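Local coordinates for protein DspB (Aggregatibacter actinomycetemcomitans, PDB 1YHT) that hydrolyses terminal N-acetylhexosamine residues as a family 20 glycoside hydrolase and releases biofilms, probably by cutting their N-acetylglucosamine polysaccharide, at residues 85-90 with 125-130; 99-104 with 109-114; 220-225 with 259-264. One frame throughout, in Å; residues are numbered along the deposited sequence.

Contact 1 (85-90 with 125-130)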
loop_
_atom_site.group_PDB
_atom_site.type_symbol
_atom_site.label_atom_id
_atom_site.label_comp_id
_atom_site.label_asym_id
_atom_site.label_seq_id
_atom_site.Cartn_x
_atom_site.Cartn_y
_atom_site.Cartn_z
ATOM N N PRO A 85 2.322 -23.495 7.731
ATOM C CA PRO A 85 2.642 -24.721 7.012
ATOM C C PRO A 85 1.663 -25.042 5.863
ATOM O O PRO A 85 2.010 -25.848 5.036
ATOM C CB PRO A 85 2.576 -25.805 8.095
ATOM C CG PRO A 85 1.588 -25.270 9.095
ATOM C CD PRO A 85 1.901 -23.764 9.115
ATOM N N TYR A 86 0.461 -24.459 5.840
ATOM C CA TYR A 86 -0.474 -24.726 4.746
ATOM C C TYR A 86 -0.143 -23.923 3.511
ATOM O O TYR A 86 -0.146 -24.451 2.406
ATOM C CB TYR A 86 -1.945 -24.458 5.112
ATOM C CG TYR A 86 -2.903 -25.006 4.036
ATOM C CD1 TYR A 86 -3.100 -26.385 3.910
ATOM C CD2 TYR A 86 -3.569 -24.167 3.136
ATOM C CE1 TYR A 86 -3.952 -26.926 2.938
ATOM C CE2 TYR A 86 -4.431 -24.691 2.158
ATOM C CZ TYR A 86 -4.619 -26.080 2.063
ATOM O OH TYR A 86 -5.463 -26.672 1.113
ATOM N N THR A 87 0.142 -22.639 3.691
ATOM C CA THR A 87 0.455 -21.790 2.567
ATOM C C THR A 87 1.910 -21.837 2.222
ATOM O O THR A 87 2.302 -21.457 1.133
ATOM C CB THR A 87 0.046 -20.328 2.852
ATOM O OG1 THR A 87 0.871 -19.790 3.898
ATOM C CG2 THR A 87 -1.383 -20.272 3.245
ATOM N N GLY A 88 2.724 -22.284 3.160
ATOM C CA GLY A 88 4.168 -22.266 2.992
ATOM C C GLY A 88 4.795 -20.867 2.999
ATOM O O GLY A 88 5.949 -20.703 2.583
ATOM N N LYS A 89 4.067 -19.873 3.500
ATOM C CA LYS A 89 4.507 -18.450 3.416
ATOM C C LYS A 89 4.708 -17.880 4.805
ATOM O O LYS A 89 4.084 -18.378 5.727
ATOM C CB LYS A 89 3.416 -17.617 2.773
ATOM C CG LYS A 89 3.074 -17.961 1.396
ATOM C CD LYS A 89 4.290 -17.957 0.524
ATOM C CE LYS A 89 3.852 -17.847 -0.936
ATOM N NZ LYS A 89 4.820 -18.608 -1.775
ATOM N N PRO A 90 5.594 -16.860 4.951
ATOM C CA PRO A 90 5.879 -16.249 6.243
ATOM C C PRO A 90 4.868 -15.241 6.746
ATOM O O PRO A 90 4.152 -14.636 5.963
ATOM C CB PRO A 90 7.217 -15.562 6.011
ATOM C CG PRO A 90 7.184 -15.201 4.538
ATOM C CD PRO A 90 6.488 -16.338 3.892
ATOM N N PHE A 125 -8.329 -14.685 0.424
ATOM C CA PHE A 125 -9.255 -15.721 -0.100
ATOM C C PHE A 125 -8.763 -17.137 0.240
ATOM O O PHE A 125 -9.517 -18.008 0.690
ATOM C CB PHE A 125 -9.366 -15.610 -1.621
ATOM C CG PHE A 125 -10.038 -14.332 -2.128
ATOM C CD1 PHE A 125 -10.862 -13.582 -1.334
ATOM C CD2 PHE A 125 -9.877 -13.961 -3.442
ATOM C CE1 PHE A 125 -11.514 -12.444 -1.838
ATOM C CE2 PHE A 125 -10.511 -12.808 -3.966
ATOM C CZ PHE A 125 -11.326 -12.067 -3.162
ATOM N N LYS A 126 -7.479 -17.374 0.020
ATOM C CA LYS A 126 -6.948 -18.701 0.236
ATOM C C LYS A 126 -7.011 -19.098 1.724
ATOM O O LYS A 126 -7.319 -20.234 2.037
ATOM C CB LYS A 126 -5.530 -18.796 -0.302
ATOM C CG LYS A 126 -5.449 -18.641 -1.856
ATOM C CD LYS A 126 -6.528 -19.506 -2.582
ATOM C CE LYS A 126 -6.299 -19.693 -4.093
ATOM N NZ LYS A 126 -7.376 -20.633 -4.641
ATOM N N LEU A 127 -6.738 -18.170 2.643
ATOM C CA LEU A 127 -6.901 -18.463 4.092
ATOM C C LEU A 127 -8.355 -18.700 4.525
ATOM O O LEU A 127 -8.628 -19.572 5.374
ATOM C CB LEU A 127 -6.279 -17.333 4.927
ATOM C CG LEU A 127 -4.756 -17.220 4.855
ATOM C CD1 LEU A 127 -4.294 -15.884 5.406
ATOM C CD2 LEU A 127 -4.122 -18.398 5.575
ATOM N N VAL A 128 -9.261 -17.875 3.992
ATOM C CA VAL A 128 -10.702 -18.038 4.206
ATOM C C VAL A 128 -11.195 -19.412 3.695
ATOM O O VAL A 128 -11.899 -20.154 4.385
ATOM C CB VAL A 128 -11.510 -16.950 3.509
ATOM C CG1 VAL A 128 -13.033 -17.324 3.507
ATOM C CG2 VAL A 128 -11.302 -15.591 4.247
ATOM N N GLN A 129 -10.812 -19.744 2.470
ATOM C CA GLN A 129 -11.139 -21.052 1.936
ATOM C C GLN A 129 -10.713 -22.201 2.847
ATOM O O GLN A 129 -11.473 -23.137 3.080
ATOM C CB GLN A 129 -10.471 -21.220 0.562
ATOM C CG GLN A 129 -10.717 -22.633 -0.038
ATOM C CD GLN A 129 -10.243 -22.744 -1.484
ATOM O OE1 GLN A 129 -10.613 -21.923 -2.329
ATOM N NE2 GLN A 129 -9.343 -23.711 -1.743
ATOM N N LYS A 130 -9.487 -22.159 3.330
ATOM C CA LYS A 130 -8.956 -23.244 4.189
ATOM C C LYS A 130 -9.748 -23.306 5.516
ATOM O O LYS A 130 -10.190 -24.360 5.960
ATOM C CB LYS A 130 -7.467 -22.988 4.453
ATOM C CG LYS A 130 -6.770 -23.939 5.457
ATOM C CD LYS A 130 -6.682 -25.349 4.910
ATOM C CE LYS A 130 -5.899 -26.316 5.834
ATOM N NZ LYS A 130 -6.512 -26.428 7.208
#

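Contact 2 (99-104 with 109-114)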
loop_
_atom_site.group_PDB
_atom_site.type_symbol
_atom_site.label_atom_id
_atom_site.label_comp_id
_atom_site.label_asym_id
_atom_site.label_seq_id
_atom_site.Cartn_x
_atom_site.Cartn_y
_atom_site.Cartn_z
ATOM N N ASP A 99 6.766 -5.611 19.011
ATOM C CA ASP A 99 8.150 -5.166 19.011
ATOM C C ASP A 99 8.395 -4.039 17.925
ATOM O O ASP A 99 8.969 -2.980 18.218
ATOM C CB ASP A 99 9.068 -6.378 18.768
ATOM C CG ASP A 99 10.573 -6.008 18.762
ATOM O OD1 ASP A 99 10.979 -5.127 19.523
ATOM O OD2 ASP A 99 11.335 -6.604 17.976
ATOM N N ILE A 100 7.876 -4.241 16.716
ATOM C CA ILE A 100 8.010 -3.239 15.641
ATOM C C ILE A 100 7.253 -1.946 16.005
ATOM O O ILE A 100 7.763 -0.871 15.761
ATOM C CB ILE A 100 7.514 -3.819 14.295
ATOM C CG1 ILE A 100 8.473 -4.939 13.846
ATOM C CG2 ILE A 100 7.406 -2.745 13.194
ATOM C CD1 ILE A 100 7.899 -5.888 12.815
ATOM N N LYS A 101 6.042 -2.098 16.559
ATOM C CA LYS A 101 5.173 -0.999 16.942
ATOM C C LYS A 101 5.837 -0.105 17.964
ATOM O O LYS A 101 5.862 1.122 17.795
ATOM C CB LYS A 101 3.853 -1.534 17.523
ATOM C CG LYS A 101 2.908 -2.148 16.486
ATOM C CD LYS A 101 1.811 -3.016 17.091
ATOM C CE LYS A 101 1.089 -2.395 18.294
ATOM N NZ LYS A 101 0.210 -3.434 19.005
ATOM N N ALA A 102 6.360 -0.722 19.031
ATOM C CA ALA A 102 7.121 0.000 20.073
ATOM C C ALA A 102 8.317 0.776 19.471
ATOM O O ALA A 102 8.557 1.946 19.784
ATOM C CB ALA A 102 7.566 -0.979 21.198
ATOM N N TYR A 103 9.020 0.147 18.549
ATOM C CA TYR A 103 10.212 0.726 17.993
ATOM C C TYR A 103 9.802 1.943 17.138
ATOM O O TYR A 103 10.380 3.042 17.297
ATOM C CB TYR A 103 10.967 -0.322 17.193
ATOM C CG TYR A 103 12.326 0.128 16.794
ATOM C CD1 TYR A 103 13.379 0.045 17.697
ATOM C CD2 TYR A 103 12.575 0.665 15.520
ATOM C CE1 TYR A 103 14.674 0.517 17.349
ATOM C CE2 TYR A 103 13.835 1.119 15.174
ATOM C CZ TYR A 103 14.883 1.063 16.102
ATOM O OH TYR A 103 16.155 1.508 15.762
ATOM N N ALA A 104 8.779 1.756 16.289
ATOM C CA ALA A 104 8.240 2.846 15.428
ATOM C C ALA A 104 7.804 4.046 16.216
ATOM O O ALA A 104 8.155 5.199 15.909
ATOM C CB ALA A 104 7.057 2.324 14.606
ATOM N N ILE A 109 7.572 7.285 14.066
ATOM C CA ILE A 109 7.121 6.773 12.770
ATOM C C ILE A 109 5.756 6.090 12.900
ATOM O O ILE A 109 5.609 5.058 13.566
ATOM C CB ILE A 109 8.177 5.806 12.118
ATOM C CG1 ILE A 109 9.572 6.486 12.076
ATOM C CG2 ILE A 109 7.724 5.382 10.734
ATOM C CD1 ILE A 109 9.564 7.837 11.453
ATOM N N GLU A 110 4.776 6.715 12.284
ATOM C CA GLU A 110 3.449 6.168 12.110
ATOM C C GLU A 110 3.455 4.917 11.230
ATOM O O GLU A 110 4.130 4.862 10.204
ATOM C CB GLU A 110 2.540 7.201 11.436
ATOM C CG GLU A 110 1.079 6.765 11.408
ATOM C CD GLU A 110 0.176 7.607 10.545
ATOM O OE1 GLU A 110 0.621 8.534 9.852
ATOM O OE2 GLU A 110 -1.022 7.311 10.586
ATOM N N LEU A 111 2.723 3.903 11.656
ATOM C CA LEU A 111 2.508 2.676 10.864
ATOM C C LEU A 111 1.143 2.787 10.192
ATOM O O LEU A 111 0.137 2.997 10.862
ATOM C CB LEU A 111 2.552 1.473 11.772
ATOM C CG LEU A 111 3.889 1.288 12.546
ATOM C CD1 LEU A 111 3.913 -0.016 13.397
ATOM C CD2 LEU A 111 5.050 1.263 11.576
ATOM N N ILE A 112 1.108 2.666 8.874
ATOM C CA ILE A 112 -0.130 2.713 8.152
ATOM C C ILE A 112 -0.355 1.321 7.547
ATOM O O ILE A 112 0.244 0.978 6.535
ATOM C CB ILE A 112 -0.156 3.818 7.082
ATOM C CG1 ILE A 112 0.214 5.166 7.717
ATOM C CG2 ILE A 112 -1.498 3.806 6.304
ATOM C CD1 ILE A 112 0.385 6.359 6.752
ATOM N N PRO A 113 -1.249 0.527 8.154
ATOM C CA PRO A 113 -1.543 -0.769 7.514
ATOM C C PRO A 113 -2.353 -0.585 6.238
ATOM O O PRO A 113 -3.186 0.316 6.182
ATOM C CB PRO A 113 -2.339 -1.532 8.590
ATOM C CG PRO A 113 -3.161 -0.419 9.287
ATOM C CD PRO A 113 -2.057 0.724 9.387
ATOM N N GLU A 114 -2.122 -1.457 5.242
ATOM C CA GLU A 114 -2.905 -1.516 4.018
ATOM C C GLU A 114 -3.517 -2.878 3.875
ATOM O O GLU A 114 -2.808 -3.877 3.651
ATOM C CB GLU A 114 -2.101 -1.193 2.724
ATOM C CG GLU A 114 -3.005 -1.135 1.486
ATOM C CD GLU A 114 -2.317 -0.949 0.145
ATOM O OE1 GLU A 114 -1.116 -0.597 0.087
ATOM O OE2 GLU A 114 -3.010 -1.209 -0.878
#

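Contact 3 (220-225 with 259-264)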
loop_
_atom_site.group_PDB
_atom_site.type_symbol
_atom_site.label_atom_id
_atom_site.label_comp_id
_atom_site.label_asym_id
_atom_site.label_seq_id
_atom_site.Cartn_x
_atom_site.Cartn_y
_atom_site.Cartn_z
ATOM N N LEU A 220 -10.764 7.003 -8.899
ATOM C CA LEU A 220 -11.177 8.396 -8.880
ATOM C C LEU A 220 -11.318 8.862 -10.306
ATOM O O LEU A 220 -10.315 9.120 -10.998
ATOM C CB LEU A 220 -10.161 9.258 -8.103
ATOM C CG LEU A 220 -9.994 8.886 -6.623
ATOM C CD1 LEU A 220 -8.936 9.702 -5.919
ATOM C CD2 LEU A 220 -11.301 9.020 -5.882
ATOM N N ILE A 221 -12.580 8.913 -10.757
ATOM C CA ILE A 221 -12.885 9.318 -12.118
ATOM C C ILE A 221 -13.748 10.564 -12.109
ATOM O O ILE A 221 -14.380 10.871 -11.128
ATOM C CB ILE A 221 -13.524 8.185 -12.925
ATOM C CG1 ILE A 221 -14.930 7.832 -12.384
ATOM C CG2 ILE A 221 -12.588 6.936 -12.950
ATOM C CD1 ILE A 221 -15.648 6.858 -13.277
ATOM N N LYS A 222 -13.731 11.303 -13.208
ATOM C CA LYS A 222 -14.488 12.570 -13.307
ATOM C C LYS A 222 -15.991 12.420 -13.097
ATOM O O LYS A 222 -16.604 13.285 -12.512
ATOM C CB LYS A 222 -14.256 13.196 -14.680
ATOM C CG LYS A 222 -12.881 13.772 -14.857
ATOM C CD LYS A 222 -12.745 14.402 -16.265
ATOM C CE LYS A 222 -11.326 14.351 -16.769
ATOM N NZ LYS A 222 -11.275 14.747 -18.240
ATOM N N ASN A 223 -16.561 11.310 -13.576
ATOM C CA ASN A 223 -17.996 11.049 -13.483
ATOM C C ASN A 223 -18.536 10.943 -12.092
ATOM O O ASN A 223 -19.713 11.249 -11.884
ATOM C CB ASN A 223 -18.381 9.727 -14.170
ATOM C CG ASN A 223 -18.505 9.865 -15.645
ATOM O OD1 ASN A 223 -18.437 10.978 -16.185
ATOM N ND2 ASN A 223 -18.649 8.734 -16.326
ATOM N N THR A 224 -17.697 10.505 -11.152
ATOM C CA THR A 224 -18.163 10.093 -9.811
ATOM C C THR A 224 -17.333 10.612 -8.615
ATOM O O THR A 224 -17.758 10.489 -7.493
ATOM C CB THR A 224 -18.191 8.557 -9.709
ATOM O OG1 THR A 224 -16.880 8.017 -9.920
ATOM C CG2 THR A 224 -19.179 7.911 -10.706
ATOM N N PHE A 225 -16.138 11.149 -8.838
ATOM C CA PHE A 225 -15.255 11.417 -7.692
ATOM C C PHE A 225 -15.799 12.405 -6.686
ATOM O O PHE A 225 -15.433 12.355 -5.544
ATOM C CB PHE A 225 -13.827 11.791 -8.106
ATOM C CG PHE A 225 -13.639 13.228 -8.437
ATOM C CD1 PHE A 225 -12.800 14.027 -7.654
ATOM C CD2 PHE A 225 -14.271 13.793 -9.543
ATOM C CE1 PHE A 225 -12.587 15.379 -7.978
ATOM C CE2 PHE A 225 -14.065 15.142 -9.877
ATOM C CZ PHE A 225 -13.221 15.934 -9.093
ATOM N N LEU A 259 -4.008 14.639 -10.512
ATOM C CA LEU A 259 -3.616 15.053 -9.201
ATOM C C LEU A 259 -4.028 16.536 -8.998
ATOM O O LEU A 259 -4.621 16.856 -7.976
ATOM C CB LEU A 259 -2.127 14.762 -8.953
ATOM C CG LEU A 259 -1.585 15.202 -7.592
ATOM C CD1 LEU A 259 -0.466 14.290 -7.068
ATOM C CD2 LEU A 259 -1.142 16.627 -7.655
ATOM N N PRO A 260 -3.733 17.437 -9.973
ATOM C CA PRO A 260 -4.162 18.803 -9.744
ATOM C C PRO A 260 -5.670 18.950 -9.577
ATOM O O PRO A 260 -6.113 19.773 -8.804
ATOM C CB PRO A 260 -3.669 19.540 -10.995
ATOM C CG PRO A 260 -2.450 18.694 -11.454
ATOM C CD PRO A 260 -2.961 17.306 -11.222
ATOM N N GLU A 261 -6.441 18.174 -10.322
ATOM C CA GLU A 261 -7.897 18.210 -10.191
ATOM C C GLU A 261 -8.365 17.853 -8.790
ATOM O O GLU A 261 -9.290 18.472 -8.254
ATOM C CB GLU A 261 -8.548 17.350 -11.245
ATOM C CG GLU A 261 -8.605 18.062 -12.579
ATOM C CD GLU A 261 -8.776 17.140 -13.758
ATOM O OE1 GLU A 261 -8.705 15.898 -13.649
ATOM O OE2 GLU A 261 -8.996 17.682 -14.859
ATOM N N LEU A 262 -7.678 16.894 -8.169
ATOM C CA LEU A 262 -7.955 16.497 -6.802
ATOM C C LEU A 262 -7.602 17.610 -5.836
ATOM O O LEU A 262 -8.371 17.911 -4.928
ATOM C CB LEU A 262 -7.182 15.221 -6.457
ATOM C CG LEU A 262 -7.715 13.928 -7.131
ATOM C CD1 LEU A 262 -6.787 12.749 -6.863
ATOM C CD2 LEU A 262 -9.106 13.592 -6.699
ATOM N N LEU A 263 -6.440 18.230 -6.058
ATOM C CA LEU A 263 -5.986 19.351 -5.205
ATOM C C LEU A 263 -6.963 20.511 -5.264
ATOM O O LEU A 263 -7.298 21.116 -4.243
ATOM C CB LEU A 263 -4.612 19.825 -5.657
ATOM C CG LEU A 263 -3.459 18.834 -5.502
ATOM C CD1 LEU A 263 -2.179 19.455 -5.981
ATOM C CD2 LEU A 263 -3.315 18.347 -4.075
ATOM N N ALA A 264 -7.444 20.782 -6.480
ATOM C CA ALA A 264 -8.419 21.863 -6.697
ATOM C C ALA A 264 -9.712 21.627 -5.934
ATOM O O ALA A 264 -10.302 22.590 -5.459
ATOM C CB ALA A 264 -8.697 22.030 -8.128
#

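Contact 1 (85-90 with 125-130)
The aliphatic part of Lys130 lies across one face of the Tyr86 ring. Its CD sits almost exactly above the middle, 3.5 Å from the ring centroid and 7° off the normal, a clear CH-pi contact. Lys130 CE is displaced toward one side of the same face, where it comes 3.4 Å from Tyr86 CD1, while Lys130 CG reaches the other side, 4.0 Å from Tyr86 CD2. The chain bends at chi2 (67°) and chi4 (59°), and the ammonium group is lifted off the ring, still roughly over the face: Lys130 NZ is 5.1 Å from the Tyr86 centroid, too long for more than a weak cation-pi attraction. A second, lighter touch joins Thr87 CG2 to Leu127 CD2 at 4.1 Å, the two side chains at about a right angle. Residues 85-90 form the turn between strands 82-83 and 90-91 of a small antiparallel sheet, an excursion from the TIM barrel, and it leans on helix 122-132. Leu127 is buried, whereas Tyr86 and Lys130 lie at the exposed border. No hydrogen bond crosses between the segments. The turn is shaped from within: Thr87 OG1 accepts the N-H of Lys89 at 3.2 Å, an ST turn, and Gly88 takes a positive phi between them. One step further out, Asn84 OD1 holds the backbone N-H groups of both Tyr86 and Thr87 at the start of the bend.

Contact 2 (99-104 with 109-114)
Leu111 turns its CG opposite its own carbonyl carbon (chi1 -59°) and then extends (chi2 -176°), which carries both methyls from the strand to the helix. Leu111 CD1 lies 3.9 Å from Lys101 CG and 4.4 Å from Ile100 CG2. Leu111 CD2 lies 3.8 Å from Ala104 CB. The leucine thus fits among residues from successive turns of helix 94-106. Lys101 crosses it at about a right angle and offers only its aliphatic root; the chain bends at chi3 and leads its ammonium group away to the carbonyl O of Ile170 and a salt bridge with Asp98. The small Ala104 allows a close approach at the end of the helix, its CB lying 3.3 Å from Ile109 O. Here the backbones join too: Ile109 N donates to Ala104 O at 2.8 Å, with the N-H pointing well at the oxygen (162°) but arriving from above the carbonyl plane. The short return from helix 94-106 into strand 110-117 is the alpha-to-beta connection of a TIM barrel, with the helix packed outside and the strand in the parallel barrel wall. Leu50 of strand 49-53 and Ile42 of helix 32-44 extend the apolar layer around Ile109. Between these segments the chemistry is therefore mostly hydrocarbon, with one backbone hydrogen bond satisfying a helix-end carbonyl and tying the turn, while the lysine's charge is handled away from the buried leucine.

Contact 3 (220-225 with 259-264)
Leu262 meets its two main partners with its methyls. Leu262 CD1 goes to Leu220 CD1 at 3.8 Å, the two leucine side chains at about a right angle, while Leu262 CD2 lies between Leu220 CD1, at 4.0 Å, and the Phe225 ring. From that ring Leu262 CD2 is 3.8 Å from Phe225 CD1 and 4.1 Å from Phe225 CE1, the nearest ring atoms, in an approach oblique to the ring plane. Phe225 holds its CG between the backbone N and the carbonyl carbon (chi1 84°), a setting that swings the ring toward the helix; the carbonyl O of Lys222 lies in plane at the ring edge. Beside this apolar group, Lys222 and Glu261 run toward one another without bonding: Lys222 NZ and Glu261 OE2 are 5.0 Å apart, and any attraction should be modest. Their stronger partners lie nearby, Asp254 O for the lysine NZ and the Ser258 N-H for Glu261 OE1. Val257 touches both Leu220 and Leu262. The loop 220-225, which follows strand 212-216, is in this way laid against the short helix 259-264, while Ile234 of strand 233-236 backs Leu220 and Tyr236 of that strand, with Val269 of strand 269-271, backs Leu262.

In the fold
All three contacts belong to one TIM-barrel chain, and none touches another. Contact 2 lies nearest the chain's centre, joining helix 94-106 to strand 110-117 of the parallel wall. Its residues fall between the two segments of contact 1, whose helix 122-132 follows that same strand; their centres are about 25 Å apart. Contact 3 comes later in the chain, beside strands 212-216 and 233-236, with its centre about 31 Å from that of contact 2. The chain's centre lies between contacts 1 and 3, whose own centres are about 38 Å apart. Contact 2 thus joins the barrel wall to its outer helical layer, while contacts 1 and 3 lay loops against helices farther out.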